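Local coordinates for regulatory protein SdiA (Escherichia coli, PDB 4LFU), which is a LuxR-type quorum-sensing receptor and transcription factor that activates cell-division genes and responds to acyl-homoserine lactone autoinducers from other bacteria, at the interface of chains A and B. Coordinates in Å, arbitrary orientation; residue numbers count along the deposited sequence, not the author numbering. Chains: chain A/B, Regulatory protein SdiA.

The interface of chains A and B. Residues chain A 6, 146, 148-149, 152; chain B 7, 11.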
loop_
_atom_site.group_PDB
_atom_site.type_symbol
_atom_site.label_atom_id
_atom_site.label_comp_id
_atom_site.label_asym_id
_atom_site.label_seq_id
_atom_site.Cartn_x
_atom_site.Cartn_y
_atom_site.Cartn_z
ATOM N N PHE A 6 -3.735 -18.740 -18.664
ATOM C CA PHE A 6 -3.746 -17.565 -17.789
ATOM C C PHE A 6 -2.961 -16.385 -18.367
ATOM O O PHE A 6 -3.426 -15.248 -18.304
ATOM C CB PHE A 6 -3.269 -17.880 -16.354
ATOM C CG PHE A 6 -3.248 -16.656 -15.456
ATOM C CD1 PHE A 6 -4.440 -16.148 -14.912
ATOM C CD2 PHE A 6 -2.050 -15.971 -15.207
ATOM C CE1 PHE A 6 -4.430 -14.993 -14.112
ATOM C CE2 PHE A 6 -2.030 -14.828 -14.410
ATOM C CZ PHE A 6 -3.227 -14.337 -13.857
ATOM N N LEU A 146 -10.092 -24.046 -10.119
ATOM C CA LEU A 146 -8.773 -24.099 -9.510
ATOM C C LEU A 146 -8.599 -22.895 -8.570
ATOM O O LEU A 146 -8.769 -21.754 -8.989
ATOM C CB LEU A 146 -7.717 -24.081 -10.616
ATOM C CG LEU A 146 -6.544 -25.063 -10.624
ATOM C CD1 LEU A 146 -5.938 -25.085 -12.025
ATOM C CD2 LEU A 146 -5.491 -24.710 -9.595
ATOM N N ASP A 148 -6.017 -21.535 -7.300
ATOM C CA ASP A 148 -4.904 -20.712 -7.774
ATOM C C ASP A 148 -5.358 -19.803 -8.926
ATOM O O ASP A 148 -5.024 -18.617 -8.981
ATOM C CB ASP A 148 -3.739 -21.619 -8.242
ATOM C CG ASP A 148 -3.476 -22.827 -7.306
ATOM O OD1 ASP A 148 -4.448 -23.459 -6.799
ATOM O OD2 ASP A 148 -2.278 -23.167 -7.103
ATOM N N GLU A 149 -6.125 -20.371 -9.846
ATOM C CA GLU A 149 -6.669 -19.622 -10.961
ATOM C C GLU A 149 -7.575 -18.484 -10.481
ATOM O O GLU A 149 -7.367 -17.326 -10.860
ATOM C CB GLU A 149 -7.419 -20.556 -11.905
ATOM C CG GLU A 149 -7.731 -19.948 -13.261
ATOM C CD GLU A 149 -8.757 -20.752 -14.050
ATOM O OE1 GLU A 149 -9.726 -20.141 -14.559
ATOM O OE2 GLU A 149 -8.609 -21.995 -14.160
ATOM N N LEU A 152 -5.556 -15.631 -8.700
ATOM C CA LEU A 152 -4.749 -14.827 -9.602
ATOM C C LEU A 152 -5.614 -13.930 -10.494
ATOM O O LEU A 152 -5.232 -12.778 -10.787
ATOM C CB LEU A 152 -3.830 -15.719 -10.448
ATOM C CG LEU A 152 -2.568 -16.291 -9.777
ATOM C CD1 LEU A 152 -1.993 -17.404 -10.642
ATOM C CD2 LEU A 152 -1.521 -15.224 -9.551
ATOM N N PHE B 7 1.555 -22.162 -12.046
ATOM C CA PHE B 7 0.721 -22.554 -10.903
ATOM C C PHE B 7 1.467 -23.421 -9.884
ATOM O O PHE B 7 1.270 -23.265 -8.680
ATOM C CB PHE B 7 -0.544 -23.284 -11.385
ATOM C CG PHE B 7 -1.620 -22.377 -11.944
ATOM C CD1 PHE B 7 -1.348 -21.057 -12.296
ATOM C CD2 PHE B 7 -2.904 -22.866 -12.148
ATOM C CE1 PHE B 7 -2.348 -20.223 -12.821
ATOM C CE2 PHE B 7 -3.915 -22.046 -12.679
ATOM C CZ PHE B 7 -3.631 -20.718 -13.018
ATOM N N ARG B 11 2.987 -22.325 -6.132
ATOM C CA ARG B 11 2.595 -23.158 -4.990
ATOM C C ARG B 11 3.812 -23.506 -4.099
ATOM O O ARG B 11 3.770 -23.347 -2.871
ATOM C CB ARG B 11 1.870 -24.425 -5.499
ATOM C CG ARG B 11 0.669 -24.881 -4.676
ATOM C CD ARG B 11 -0.435 -25.594 -5.537
ATOM N NE ARG B 11 0.088 -26.483 -6.586
ATOM C CZ ARG B 11 -0.200 -26.389 -7.888
ATOM N NH1 ARG B 11 -1.041 -25.456 -8.335
ATOM N NH2 ARG B 11 0.351 -27.240 -8.755
#
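B:Phe7 packs on A:Leu146, A:Glu149 and A:Leu152 in a mainly apolar patch of the two-fold symmetric interface between two SdiA copies, and probably helps hold the dimer together. The patch sets helix 6-19 of chain B against helix 147-167 of chain A, within the autoinducer-binding part of the protein. A:Leu146 lies just before that chain A helix, and A:Phe6 comes from chain A's own helix 6-19. The structure alone does not prove that this pairing is the one in the cell. The ring of B:Phe7 has CG anti to its own carbonyl carbon (chi1 -77°) and reaches over the first turns of helix 147-167. Methyl CD1 of A:Leu146 lies in the ring plane at one edge, 3.7 Å from CE2 of B:Phe7. On the opposite rim, CD1 of A:Leu152 leans over CE1 of B:Phe7 at 3.6 Å, on the face that also meets CB of A:Asp148. The ring tip packs under the start of A:Glu149, with CZ of B:Phe7 3.8 Å from its CA and CB beside it. A:Phe6 adds a looser flank, its CB 4.3 Å from CE1 of B:Phe7. One helical turn on, B:Arg11 makes the polar contact at the border of the apolar cluster. Its chain bends at chi2 and chi3 and comes in nearly perpendicular to A:Asp148. The backbone O of B:Phe7 caps one guanidinium face of B:Arg11 near its edge, 3.2 Å from the plane. The guanidinium and carboxylate planes are 72° apart, so this is not a flat two-pronged pairing. NH1 of B:Arg11 donates a hydrogen bond of 2.9 Å, also a salt bridge, to OD2 of A:Asp148; OD2 lies nearly in the guanidinium plane, while NH1 comes from above the carboxylate plane.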